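PDB 5DXF: trehalose-6-phosphate phosphatase from Candida albicans, which belongs, over nearly the whole of this fragment, to glycosyltransferase family 20, a family of the GT-B clan built from two facing Rossmann-like domains. Local coordinates for residues N35-L40 with A67-Q72; I200-D205 with T518-I523; Y207-P212 with F226-P231; G300-K305 with T511-T516. All blocks are in the same frame, centred on the assembly; numbering follows the deposited sequence.

Overall arrangement
Contacts 1, 2 and 3 all reach the mixed sheet of the N-terminal Rossmann-like domain, on neighbouring strands 34-37, 200-204 and 223-227, and their centres lie about 12 Å from one another. Contact 4 sits at the domain boundary, with its centre about 13 Å from that of contact 1 and about 21 Å from that of contact 3. Along the chain contact 1 closes first; contact 2 then opens, contacts 3 and 4 follow within its span, and 518-523 closes it last. Contacts 2 and 4 share helix 512-526, which returns from the second domain to pack on the first, as in other GT-B proteins, so the chain's end ties the two halves together.

Contact 1 (N35-L40 with A67-Q72); sequences NVMTSL and ALYSSQ
Met37 and Leu68 meet tip to tip in the dense part of this contact, where strand 35-37 faces helix 67-72. The methionine chain bends at its last torsion and puts CE 3.4 Å from Leu68 CG, with both leucine methyls close around it. Leu68 has CG anti to its backbone N, which carries the isobutyl group out toward the strand; its CD2 also lies 3.8 Å from Met37 CG. Met37 SD is 4.1 Å from Tyr69 CE1 and 5.3 Å from the centre of the Tyr69 ring, an oblique Met-aromatic contact. Beside this, the Asn35 and Gln72 amides slide past each other in opposite directions, their planes 32° apart. Asn35 ND2 comes no closer than 3.5 Å to Gln72 OE1 and no hydrogen bond forms there; the oxygen OD1 of Asn35 is instead bonded to His204 NE2.

Packing loosens toward the partly exposed Tyr69. Its hydroxyl oxygen OH stays 3.9 Å from Ser39 OG, too far for a bond; the tyrosine side chain also packs on Pro41.

The strand and helix run roughly antiparallel, at 150°, as successive elements of a Rossmann-type beta-alpha-beta unit completed by strand 84-88. Strand 34-37 is flanked in the sheet by 84-88 and 200-204, while on the helix Ser71 touches Val512, Trp515 and Thr516, so helix 66-76 packs on the sheet alongside helix 512-526.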
loop_
_atom_site.group_PDB
_atom_site.type_symbol
_atom_site.label_atom_id
_atom_site.label_comp_id
_atom_site.label_asym_id
_atom_site.label_seq_id
_atom_site.Cartn_x
_atom_site.Cartn_y
_atom_site.Cartn_z
ATOM N N ASN A 35 -10.099 13.952 -5.495
ATOM C CA ASN A 35 -9.142 12.998 -4.981
ATOM C C ASN A 35 -7.857 13.283 -5.672
ATOM O O ASN A 35 -7.826 13.371 -6.885
ATOM C CB ASN A 35 -9.569 11.581 -5.304
ATOM C CG ASN A 35 -9.491 10.671 -4.111
ATOM O OD1 ASN A 35 -9.383 11.127 -2.984
ATOM N ND2 ASN A 35 -9.551 9.377 -4.351
ATOM N N VAL A 36 -6.799 13.456 -4.899
ATOM C CA VAL A 36 -5.522 13.859 -5.454
ATOM C C VAL A 36 -4.479 12.792 -5.195
ATOM O O VAL A 36 -4.348 12.308 -4.088
ATOM C CB VAL A 36 -5.049 15.204 -4.883
ATOM C CG1 VAL A 36 -4.154 15.901 -5.890
ATOM C CG2 VAL A 36 -6.227 16.093 -4.523
ATOM N N MET A 37 -3.742 12.429 -6.233
ATOM C CA MET A 37 -2.873 11.270 -6.190
ATOM C C MET A 37 -1.503 11.504 -6.800
ATOM O O MET A 37 -1.303 12.454 -7.546
ATOM C CB MET A 37 -3.545 10.117 -6.918
ATOM C CG MET A 37 -4.032 9.012 -6.013
ATOM S SD MET A 37 -5.290 8.050 -6.841
ATOM C CE MET A 37 -6.486 7.911 -5.527
ATOM N N THR A 38 -0.555 10.635 -6.468
ATOM C CA THR A 38 0.762 10.688 -7.085
ATOM C C THR A 38 0.673 10.436 -8.576
ATOM O O THR A 38 1.296 11.123 -9.363
ATOM C CB THR A 38 1.702 9.619 -6.502
ATOM O OG1 THR A 38 1.883 9.837 -5.102
ATOM C CG2 THR A 38 3.043 9.670 -7.179
ATOM N N SER A 39 -0.070 9.423 -8.969
ATOM C CA SER A 39 -0.129 9.093 -10.373
ATOM C C SER A 39 -1.502 8.612 -10.763
ATOM O O SER A 39 -2.239 8.089 -9.937
ATOM C CB SER A 39 0.916 8.033 -10.707
ATOM O OG SER A 39 0.453 6.743 -10.370
ATOM N N LEU A 40 -1.829 8.780 -12.037
ATOM C CA LEU A 40 -3.092 8.311 -12.578
ATOM C C LEU A 40 -3.159 6.792 -12.582
ATOM O O LEU A 40 -2.146 6.124 -12.711
ATOM C CB LEU A 40 -3.307 8.867 -13.984
ATOM C CG LEU A 40 -4.083 10.183 -14.082
ATOM C CD1 LEU A 40 -3.363 11.283 -13.335
ATOM C CD2 LEU A 40 -4.289 10.584 -15.527
ATOM N N ALA A 67 -6.156 -0.740 -3.100
ATOM C CA ALA A 67 -7.092 -0.349 -2.071
ATOM C C ALA A 67 -7.466 1.093 -2.325
ATOM O O ALA A 67 -8.621 1.462 -2.271
ATOM C CB ALA A 67 -6.465 -0.508 -0.707
ATOM N N LEU A 68 -6.464 1.894 -2.646
ATOM C CA LEU A 68 -6.631 3.298 -3.014
ATOM C C LEU A 68 -7.454 3.464 -4.282
ATOM O O LEU A 68 -8.378 4.280 -4.330
ATOM C CB LEU A 68 -5.269 3.975 -3.206
ATOM C CG LEU A 68 -5.299 5.467 -3.524
ATOM C CD1 LEU A 68 -5.979 6.259 -2.400
ATOM C CD2 LEU A 68 -3.883 5.976 -3.800
ATOM N N TYR A 69 -7.110 2.703 -5.302
ATOM C CA TYR A 69 -7.809 2.774 -6.564
ATOM C C TYR A 69 -9.257 2.366 -6.379
ATOM O O TYR A 69 -10.155 2.944 -6.958
ATOM C CB TYR A 69 -7.110 1.901 -7.594
ATOM C CG TYR A 69 -5.810 2.496 -8.068
ATOM C CD1 TYR A 69 -5.661 3.860 -8.185
ATOM C CD2 TYR A 69 -4.726 1.694 -8.387
ATOM C CE1 TYR A 69 -4.474 4.409 -8.616
ATOM C CE2 TYR A 69 -3.537 2.238 -8.817
ATOM C CZ TYR A 69 -3.420 3.597 -8.929
ATOM O OH TYR A 69 -2.242 4.153 -9.354
ATOM N N SER A 70 -9.476 1.369 -5.542
ATOM C CA SER A 70 -10.817 0.922 -5.258
ATOM C C SER A 70 -11.591 2.065 -4.640
ATOM O O SER A 70 -12.753 2.268 -4.962
ATOM C CB SER A 70 -10.794 -0.260 -4.302
ATOM O OG SER A 70 -9.921 -1.262 -4.759
ATOM N N SER A 71 -10.961 2.816 -3.751
ATOM C CA SER A 71 -11.636 3.950 -3.162
ATOM C C SER A 71 -11.967 4.977 -4.237
ATOM O O SER A 71 -13.078 5.477 -4.311
ATOM C CB SER A 71 -10.771 4.574 -2.072
ATOM O OG SER A 71 -11.118 5.925 -1.853
ATOM N N GLN A 72 -11.039 5.211 -5.143
ATOM C CA GLN A 72 -11.278 6.186 -6.178
ATOM C C GLN A 72 -12.480 5.737 -6.984
ATOM O O GLN A 72 -13.352 6.531 -7.292
ATOM C CB GLN A 72 -10.042 6.294 -7.073
ATOM C CG GLN A 72 -10.286 6.748 -8.500
ATOM C CD GLN A 72 -10.929 8.102 -8.553
ATOM O OE1 GLN A 72 -10.812 8.878 -7.622
ATOM N NE2 GLN A 72 -11.616 8.392 -9.642
#

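Contact 2 (I200-D205 with T518-I523); sequences IIWIHD and TFICDI
Trp202 and Phe519 both set CG anti to their backbone N, Trp202 with chi1 -161°, and so each ring reaches straight out from its own backbone toward the other. Ile200 is stretched out in the same way, both of its torsions near 180°, so that its CD1 is the atom presented to the helix. On Ile520 the first torsion places CG1 beside the backbone N and CG2 anti to it, sending the two branches to different partners.

The Trp202 six-membered ring and the Phe519 ring lie near parallel, 28° apart, but they are slid so far that they barely overlap; their centroids are 4.9 Å apart. Phe519 CD2 lies over one face of the indole near its rim, with Phe519 CB 3.8 Å from Trp202 CH2. On the opposite face of the indole sits His204 CE1. Ile520 crosses the indole at about a right angle, its CG1 3.8 Å from Trp202 CZ3. The other branch, Ile520 CG2, meets Ile200 CD1 at 3.7 Å, and Ile523 CG2 is 4.2 Å from the same Ile200 methyl. No hydrogen bond crosses between the segments: the C-terminal helix packs through apolar groups on the sheet of the N-terminal Rossmann-like domain, as in other GT-B proteins, crossing the strand at 123°.

Strand 200-204 is bonded on its two sides to strands 34-37 and 223-227. Trp515, earlier in helix 512-526, extends the aromatic cluster by meeting the Trp202 ring, and Ile520 also touches Leu75 of helix 66-76.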
loop_
_atom_site.group_PDB
_atom_site.type_symbol
_atom_site.label_atom_id
_atom_site.label_comp_id
_atom_site.label_asym_id
_atom_site.label_seq_id
_atom_site.Cartn_x
_atom_site.Cartn_y
_atom_site.Cartn_z
ATOM N N ILE A 200 -14.604 19.666 -1.484
ATOM C CA ILE A 200 -13.918 18.967 -0.415
ATOM C C ILE A 200 -12.676 18.353 -1.069
ATOM O O ILE A 200 -12.762 17.734 -2.136
ATOM C CB ILE A 200 -14.854 17.919 0.245
ATOM C CG1 ILE A 200 -14.209 17.282 1.476
ATOM C CG2 ILE A 200 -15.352 16.907 -0.785
ATOM C CD1 ILE A 200 -15.073 16.231 2.126
ATOM N N ILE A 201 -11.513 18.548 -0.463
ATOM C CA ILE A 201 -10.274 18.096 -1.080
ATOM C C ILE A 201 -9.626 16.962 -0.314
ATOM O O ILE A 201 -9.432 17.048 0.888
ATOM C CB ILE A 201 -9.249 19.233 -1.233
ATOM C CG1 ILE A 201 -9.920 20.488 -1.768
ATOM C CG2 ILE A 201 -8.143 18.817 -2.180
ATOM C CD1 ILE A 201 -10.282 20.395 -3.231
ATOM N N TRP A 202 -9.297 15.898 -1.033
ATOM C CA TRP A 202 -8.619 14.758 -0.453
ATOM C C TRP A 202 -7.302 14.565 -1.171
ATOM O O TRP A 202 -7.272 14.465 -2.381
ATOM C CB TRP A 202 -9.484 13.517 -0.614
ATOM C CG TRP A 202 -9.112 12.425 0.289
ATOM C CD1 TRP A 202 -7.928 12.263 0.909
ATOM C CD2 TRP A 202 -9.926 11.324 0.682
ATOM N NE1 TRP A 202 -7.943 11.132 1.668
ATOM C CE2 TRP A 202 -9.163 10.534 1.545
ATOM C CE3 TRP A 202 -11.228 10.929 0.387
ATOM C CZ2 TRP A 202 -9.652 9.377 2.118
ATOM C CZ3 TRP A 202 -11.712 9.781 0.959
ATOM C CH2 TRP A 202 -10.928 9.017 1.813
ATOM N N ILE A 203 -6.211 14.510 -0.423
ATOM C CA ILE A 203 -4.898 14.316 -1.021
ATOM C C ILE A 203 -4.159 13.155 -0.392
ATOM O O ILE A 203 -4.216 12.959 0.816
ATOM C CB ILE A 203 -4.023 15.560 -0.913
ATOM C CG1 ILE A 203 -4.736 16.764 -1.503
ATOM C CG2 ILE A 203 -2.722 15.329 -1.644
ATOM C CD1 ILE A 203 -4.872 17.905 -0.525
ATOM N N HIS A 204 -3.446 12.387 -1.199
ATOM C CA HIS A 204 -2.772 11.214 -0.673
ATOM C C HIS A 204 -1.261 11.187 -0.833
ATOM O O HIS A 204 -0.726 11.443 -1.897
ATOM C CB HIS A 204 -3.364 9.956 -1.291
ATOM C CG HIS A 204 -4.856 9.930 -1.301
ATOM N ND1 HIS A 204 -5.586 9.037 -0.552
ATOM C CD2 HIS A 204 -5.755 10.672 -1.981
ATOM C CE1 HIS A 204 -6.871 9.235 -0.762
ATOM N NE2 HIS A 204 -7.001 10.225 -1.623
ATOM N N ASP A 205 -0.592 10.881 0.266
ATOM C CA ASP A 205 0.778 10.388 0.291
ATOM C C ASP A 205 1.919 11.389 0.173
ATOM O O ASP A 205 1.714 12.582 0.080
ATOM C CB ASP A 205 0.961 9.244 -0.696
ATOM C CG ASP A 205 1.057 7.909 -0.017
ATOM O OD1 ASP A 205 0.876 7.848 1.208
ATOM O OD2 ASP A 205 1.311 6.911 -0.705
ATOM N N THR A 518 -16.431 6.978 5.882
ATOM C CA THR A 518 -16.068 7.397 7.232
ATOM C C THR A 518 -15.075 8.556 7.226
ATOM O O THR A 518 -15.245 9.518 7.974
ATOM C CB THR A 518 -15.459 6.234 8.046
ATOM O OG1 THR A 518 -16.318 5.089 7.971
ATOM C CG2 THR A 518 -15.277 6.638 9.502
ATOM N N PHE A 519 -14.053 8.478 6.376
ATOM C CA PHE A 519 -13.040 9.522 6.374
ATOM C C PHE A 519 -13.601 10.850 5.874
ATOM O O PHE A 519 -13.295 11.899 6.448
ATOM C CB PHE A 519 -11.820 9.121 5.544
ATOM C CG PHE A 519 -10.638 10.012 5.773
ATOM C CD1 PHE A 519 -9.930 9.951 6.963
ATOM C CD2 PHE A 519 -10.255 10.938 4.818
ATOM C CE1 PHE A 519 -8.851 10.782 7.189
ATOM C CE2 PHE A 519 -9.174 11.770 5.036
ATOM C CZ PHE A 519 -8.472 11.694 6.224
ATOM N N ILE A 520 -14.415 10.812 4.821
ATOM C CA ILE A 520 -15.031 12.033 4.310
ATOM C C ILE A 520 -15.882 12.652 5.421
ATOM O O ILE A 520 -15.808 13.863 5.693
ATOM C CB ILE A 520 -15.886 11.763 3.036
ATOM C CG1 ILE A 520 -14.978 11.451 1.841
ATOM C CG2 ILE A 520 -16.749 12.960 2.705
ATOM C CD1 ILE A 520 -15.554 10.456 0.840
ATOM N N CYS A 521 -16.649 11.795 6.094
ATOM C CA CYS A 521 -17.464 12.223 7.223
ATOM C C CYS A 521 -16.603 12.851 8.329
ATOM O O CYS A 521 -17.033 13.806 8.962
ATOM C CB CYS A 521 -18.285 11.052 7.772
ATOM S SG CYS A 521 -19.877 10.785 6.920
ATOM N N ASP A 522 -15.386 12.348 8.536
ATOM C CA ASP A 522 -14.504 12.893 9.573
ATOM C C ASP A 522 -13.956 14.272 9.178
ATOM O O ASP A 522 -13.935 15.207 9.998
ATOM C CB ASP A 522 -13.358 11.920 9.865
ATOM C CG ASP A 522 -13.843 10.599 10.447
ATOM O OD1 ASP A 522 -14.953 10.557 11.017
ATOM O OD2 ASP A 522 -13.106 9.598 10.332
ATOM N N ILE A 523 -13.618 14.415 7.902
ATOM C CA ILE A 523 -13.095 15.671 7.419
ATOM C C ILE A 523 -14.150 16.721 7.637
ATOM O O ILE A 523 -13.865 17.796 8.143
ATOM C CB ILE A 523 -12.846 15.615 5.905
ATOM C CG1 ILE A 523 -11.741 14.634 5.570
ATOM C CG2 ILE A 523 -12.478 16.975 5.344
ATOM C CD1 ILE A 523 -11.368 14.651 4.109
#

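Contact 3 (Y207-P212 with F226-P231); sequences YLLLLP and FFLHVP
Two backbone N-H groups, those of His229 and, weakly, Val230, grip one carboxylate oxygen, OD1 of Asp205, and so fasten the chain beyond strand 223-227 to the residue that follows strand 200-204. Strand 200-204, helix 211-218 and strand 223-227 form a beta-alpha-beta crossover of the Rossmann-like domain, and this contact lies where the helix begins beside the second strand.

Between 207-212 and 226-231 themselves no hydrogen bond forms; the work is done by Phe226. Its CG stands anti to the backbone N (chi1 -174°), which swings the ring out of the sheet and into the turn that leads to the helix. There it is bordered by two residues of the turn and by Pro212 at the start of the helix. The carbonyl oxygen Leu208 O lies 3.6 Å from Phe226 CE1 and also takes a weak hydrogen bond from Leu211 N. Leu209, its CG beside the backbone N, crosses the ring obliquely and brings CD2 to 3.6 Å from Phe226 CZ. Nearer the root of the ring, Pro212 CG is 3.9 Å from Phe226 CD1.

All of this is buried: Leu209 also packs on Tyr180 and Phe160, from helices 173-194 and 147-160, and Phe226 on Ile203. Leu228 CD1 lies in plane at the edge of the Phe226 ring, 4.3 Å from Leu209 CD2.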
loop_
_atom_site.group_PDB
_atom_site.type_symbol
_atom_site.label_atom_id
_atom_site.label_comp_id
_atom_site.label_asym_id
_atom_site.label_seq_id
_atom_site.Cartn_x
_atom_site.Cartn_y
_atom_site.Cartn_z
ATOM N N TYR A 207 4.214 12.272 -2.025
ATOM C CA TYR A 207 4.516 13.121 -3.171
ATOM C C TYR A 207 3.872 14.496 -3.021
ATOM O O TYR A 207 4.287 15.464 -3.658
ATOM C CB TYR A 207 4.042 12.465 -4.470
ATOM C CG TYR A 207 4.947 11.379 -5.010
ATOM C CD1 TYR A 207 5.732 11.601 -6.133
ATOM C CD2 TYR A 207 5.011 10.133 -4.402
ATOM C CE1 TYR A 207 6.557 10.609 -6.638
ATOM C CE2 TYR A 207 5.829 9.137 -4.900
ATOM C CZ TYR A 207 6.602 9.380 -6.015
ATOM O OH TYR A 207 7.419 8.389 -6.506
ATOM N N LEU A 208 2.857 14.573 -2.169
ATOM C CA LEU A 208 2.032 15.768 -2.064
ATOM C C LEU A 208 1.997 16.344 -0.651
ATOM O O LEU A 208 0.995 16.923 -0.230
ATOM C CB LEU A 208 0.616 15.445 -2.539
ATOM C CG LEU A 208 0.587 14.891 -3.965
ATOM C CD1 LEU A 208 -0.831 14.577 -4.407
ATOM C CD2 LEU A 208 1.259 15.873 -4.914
ATOM N N LEU A 209 3.084 16.163 0.080
ATOM C CA LEU A 209 3.220 16.650 1.444
ATOM C C LEU A 209 3.179 18.161 1.544
ATOM O O LEU A 209 2.701 18.715 2.521
ATOM C CB LEU A 209 4.505 16.130 2.064
ATOM C CG LEU A 209 4.516 14.647 2.397
ATOM C CD1 LEU A 209 5.818 14.285 3.070
ATOM C CD2 LEU A 209 3.334 14.262 3.256
ATOM N N LEU A 210 3.755 18.817 0.550
ATOM C CA LEU A 210 3.778 20.265 0.472
ATOM C C LEU A 210 2.390 20.875 0.348
ATOM O O LEU A 210 2.120 21.940 0.895
ATOM C CB LEU A 210 4.639 20.707 -0.706
ATOM C CG LEU A 210 6.147 20.560 -0.509
ATOM C CD1 LEU A 210 6.927 21.240 -1.621
ATOM C CD2 LEU A 210 6.551 21.104 0.848
ATOM N N LEU A 211 1.522 20.197 -0.387
ATOM C CA LEU A 211 0.323 20.780 -0.963
ATOM C C LEU A 211 -0.718 21.374 -0.020
ATOM O O LEU A 211 -1.173 22.475 -0.252
ATOM C CB LEU A 211 -0.348 19.707 -1.808
ATOM C CG LEU A 211 -1.274 20.092 -2.947
ATOM C CD1 LEU A 211 -0.473 20.665 -4.106
ATOM C CD2 LEU A 211 -2.045 18.861 -3.383
ATOM N N PRO A 212 -1.073 20.697 1.059
ATOM C CA PRO A 212 -2.120 21.245 1.938
ATOM C C PRO A 212 -1.910 22.698 2.416
ATOM O O PRO A 212 -2.911 23.434 2.471
ATOM C CB PRO A 212 -2.106 20.280 3.125
ATOM C CG PRO A 212 -1.586 19.003 2.554
ATOM C CD PRO A 212 -0.545 19.424 1.579
ATOM N N PHE A 226 -5.919 15.195 4.520
ATOM C CA PHE A 226 -4.761 14.488 4.018
ATOM C C PHE A 226 -4.630 13.102 4.624
ATOM O O PHE A 226 -4.721 12.925 5.826
ATOM C CB PHE A 226 -3.490 15.300 4.237
ATOM C CG PHE A 226 -2.280 14.689 3.608
ATOM C CD1 PHE A 226 -1.861 15.092 2.362
ATOM C CD2 PHE A 226 -1.577 13.694 4.254
ATOM C CE1 PHE A 226 -0.756 14.524 1.773
ATOM C CE2 PHE A 226 -0.474 13.121 3.675
ATOM C CZ PHE A 226 -0.064 13.540 2.433
ATOM N N PHE A 227 -4.417 12.116 3.773
ATOM C CA PHE A 227 -4.173 10.770 4.244
ATOM C C PHE A 227 -2.809 10.242 3.818
ATOM O O PHE A 227 -2.421 10.352 2.671
ATOM C CB PHE A 227 -5.264 9.822 3.783
ATOM C CG PHE A 227 -5.280 8.541 4.532
ATOM C CD1 PHE A 227 -4.495 7.495 4.138
ATOM C CD2 PHE A 227 -6.061 8.396 5.645
ATOM C CE1 PHE A 227 -4.492 6.313 4.836
ATOM C CE2 PHE A 227 -6.073 7.216 6.349
ATOM C CZ PHE A 227 -5.286 6.171 5.942
ATOM N N LEU A 228 -2.089 9.667 4.762
ATOM C CA LEU A 228 -0.779 9.096 4.487
ATOM C C LEU A 228 -0.885 7.579 4.430
ATOM O O LEU A 228 -1.220 6.940 5.425
ATOM C CB LEU A 228 0.231 9.524 5.551
ATOM C CG LEU A 228 1.699 9.288 5.201
ATOM C CD1 LEU A 228 2.128 10.243 4.098
ATOM C CD2 LEU A 228 2.585 9.437 6.427
ATOM N N HIS A 229 -0.613 7.002 3.263
ATOM C CA HIS A 229 -0.707 5.552 3.093
ATOM C C HIS A 229 0.548 4.874 3.625
ATOM O O HIS A 229 0.500 3.748 4.125
ATOM C CB HIS A 229 -0.920 5.182 1.620
ATOM C CG HIS A 229 -2.238 5.619 1.067
ATOM N ND1 HIS A 229 -3.305 4.756 0.920
ATOM C CD2 HIS A 229 -2.661 6.820 0.608
ATOM C CE1 HIS A 229 -4.327 5.410 0.404
ATOM N NE2 HIS A 229 -3.963 6.664 0.204
ATOM N N VAL A 230 1.672 5.569 3.504
ATOM C CA VAL A 230 2.947 5.067 4.000
ATOM C C VAL A 230 3.110 5.365 5.492
ATOM O O VAL A 230 2.387 6.207 6.030
ATOM C CB VAL A 230 4.125 5.687 3.208
ATOM C CG1 VAL A 230 4.177 5.095 1.815
ATOM C CG2 VAL A 230 3.998 7.206 3.144
ATOM N N PRO A 231 4.094 4.767 6.131
ATOM C CA PRO A 231 4.357 5.020 7.545
ATOM C C PRO A 231 4.896 6.417 7.800
ATOM O O PRO A 231 5.425 7.039 6.903
ATOM C CB PRO A 231 5.436 4.004 7.873
ATOM C CG PRO A 231 5.210 2.905 6.918
ATOM C CD PRO A 231 4.744 3.542 5.657
#

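Contact 4 (G300-K305 with T511-T516); sequences GIDTEK and TVQNWT
One face of the Trp515 indole lies under the backbone N of Gly300, which is 4.2 Å from Trp515 CG. At the indole's polar end, NE1 bonds Leu297 O. Elsewhere the ring meets Trp202 and, edge-to-face, Phe227. The other flat pair is the Asp302 carboxylate and the Gln513 amide, turned 85° to each other. Gln513 bends at chi2 so that NE2, with its partner in the amide plane, bonds Asp302 OD1 at 3.0 Å, entering from above the carboxylate plane.

That oxygen also accepts from Lys305 N, 3.3 Å from OD1, so Asp302 both N-caps helix 303-311 and holds the neighbouring helix. Thr511 OG1 N-caps helix 512-526 through Asn514 N at 2.8 Å. Val512 N donates to Ile301 O, with 145° at the hydrogen.

Here the chain passes into the second GT-B domain and comes back from it, and the two helix starts are tied together. With two N-H donors on OD1 and a helix N-terminus beside it, the Asp302 carboxylate is probably favoured in its charged form.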
loop_
_atom_site.group_PDB
_atom_site.type_symbol
_atom_site.label_atom_id
_atom_site.label_comp_id
_atom_site.label_asym_id
_atom_site.label_seq_id
_atom_site.Cartn_x
_atom_site.Cartn_y
_atom_site.Cartn_z
ATOM N N GLY A 300 -9.191 -0.104 3.954
ATOM C CA GLY A 300 -9.691 -1.439 3.688
ATOM C C GLY A 300 -9.733 -1.710 2.196
ATOM O O GLY A 300 -9.530 -0.800 1.392
ATOM N N ILE A 301 -9.963 -2.969 1.854
ATOM C CA ILE A 301 -10.143 -3.411 0.479
ATOM C C ILE A 301 -11.589 -3.348 0.005
ATOM O O ILE A 301 -12.501 -3.199 0.795
ATOM C CB ILE A 301 -9.578 -4.823 0.260
ATOM C CG1 ILE A 301 -10.087 -5.785 1.312
ATOM C CG2 ILE A 301 -8.068 -4.801 0.323
ATOM C CD1 ILE A 301 -9.424 -7.139 1.240
ATOM N N ASP A 302 -11.788 -3.466 -1.298
ATOM C CA ASP A 302 -13.123 -3.574 -1.847
ATOM C C ASP A 302 -13.488 -5.024 -1.771
ATOM O O ASP A 302 -13.230 -5.789 -2.677
ATOM C CB ASP A 302 -13.128 -3.151 -3.297
ATOM C CG ASP A 302 -14.496 -3.144 -3.884
ATOM O OD1 ASP A 302 -15.350 -3.896 -3.389
ATOM O OD2 ASP A 302 -14.721 -2.375 -4.828
ATOM N N THR A 303 -14.083 -5.395 -0.653
ATOM C CA THR A 303 -14.339 -6.782 -0.336
ATOM C C THR A 303 -15.296 -7.471 -1.285
ATOM O O THR A 303 -15.104 -8.622 -1.633
ATOM C CB THR A 303 -14.882 -6.904 1.083
ATOM O OG1 THR A 303 -14.064 -6.128 1.952
ATOM C CG2 THR A 303 -14.828 -8.319 1.533
ATOM N N GLU A 304 -16.344 -6.776 -1.682
ATOM C CA GLU A 304 -17.363 -7.392 -2.536
ATOM C C GLU A 304 -16.799 -7.772 -3.903
ATOM O O GLU A 304 -17.087 -8.858 -4.408
ATOM C CB GLU A 304 -18.598 -6.475 -2.696
ATOM C CG GLU A 304 -18.504 -5.321 -3.715
ATOM C CD GLU A 304 -19.872 -4.768 -4.105
ATOM O OE1 GLU A 304 -20.814 -5.575 -4.268
ATOM O OE2 GLU A 304 -20.010 -3.532 -4.249
ATOM N N LYS A 305 -15.982 -6.900 -4.489
ATOM C CA LYS A 305 -15.438 -7.160 -5.814
ATOM C C LYS A 305 -14.382 -8.254 -5.782
ATOM O O LYS A 305 -14.345 -9.105 -6.663
ATOM C CB LYS A 305 -14.850 -5.886 -6.430
ATOM C CG LYS A 305 -14.311 -6.107 -7.836
ATOM C CD LYS A 305 -14.350 -4.838 -8.671
ATOM C CE LYS A 305 -14.193 -5.173 -10.141
ATOM N NZ LYS A 305 -15.185 -6.211 -10.528
ATOM N N THR A 511 -14.609 -2.154 4.987
ATOM C CA THR A 511 -14.555 -2.222 3.536
ATOM C C THR A 511 -13.856 -0.965 3.065
ATOM O O THR A 511 -13.749 0.001 3.829
ATOM C CB THR A 511 -15.957 -2.314 2.915
ATOM O OG1 THR A 511 -16.613 -1.052 3.071
ATOM C CG2 THR A 511 -16.783 -3.392 3.610
ATOM N N VAL A 512 -13.367 -0.960 1.828
ATOM C CA VAL A 512 -12.806 0.279 1.293
ATOM C C VAL A 512 -13.938 1.337 1.359
ATOM O O VAL A 512 -13.755 2.388 1.960
ATOM C CB VAL A 512 -12.218 0.118 -0.153
ATOM C CG1 VAL A 512 -13.316 -0.131 -1.198
ATOM C CG2 VAL A 512 -11.351 1.340 -0.522
ATOM N N GLN A 513 -15.122 1.008 0.831
ATOM C CA GLN A 513 -16.262 1.928 0.745
ATOM C C GLN A 513 -16.585 2.598 2.085
ATOM O O GLN A 513 -16.721 3.830 2.172
ATOM C CB GLN A 513 -17.499 1.194 0.201
ATOM C CG GLN A 513 -17.313 0.606 -1.203
ATOM C CD GLN A 513 -16.705 -0.791 -1.185
ATOM O OE1 GLN A 513 -16.274 -1.281 -0.140
ATOM N NE2 GLN A 513 -16.681 -1.440 -2.342
ATOM N N ASN A 514 -16.671 1.793 3.135
ATOM C CA ASN A 514 -16.989 2.326 4.446
ATOM C C ASN A 514 -15.839 3.166 4.990
ATOM O O ASN A 514 -16.068 4.104 5.749
ATOM C CB ASN A 514 -17.340 1.197 5.428
ATOM C CG ASN A 514 -17.586 1.709 6.841
ATOM O OD1 ASN A 514 -16.736 1.565 7.718
ATOM N ND2 ASN A 514 -18.752 2.311 7.063
ATOM N N TRP A 515 -14.608 2.755 4.711
ATOM C CA TRP A 515 -13.450 3.515 5.145
ATOM C C TRP A 515 -13.449 4.848 4.447
ATOM O O TRP A 515 -13.245 5.882 5.055
ATOM C CB TRP A 515 -12.163 2.747 4.839
ATOM C CG TRP A 515 -10.896 3.549 4.947
ATOM C CD1 TRP A 515 -10.075 3.630 6.019
ATOM C CD2 TRP A 515 -10.302 4.360 3.933
ATOM N NE1 TRP A 515 -9.017 4.445 5.749
ATOM C CE2 TRP A 515 -9.132 4.905 4.469
ATOM C CE3 TRP A 515 -10.649 4.677 2.623
ATOM C CZ2 TRP A 515 -8.309 5.749 3.744
ATOM C CZ3 TRP A 515 -9.840 5.508 1.911
ATOM C CH2 TRP A 515 -8.680 6.037 2.464
ATOM N N THR A 516 -13.710 4.823 3.154
ATOM C CA THR A 516 -13.729 6.053 2.395
ATOM C C THR A 516 -14.869 6.969 2.834
ATOM O O THR A 516 -14.696 8.169 2.963
ATOM C CB THR A 516 -13.615 5.828 0.862
ATOM O OG1 THR A 516 -14.513 6.689 0.161
ATOM C CG2 THR A 516 -13.862 4.377 0.469
#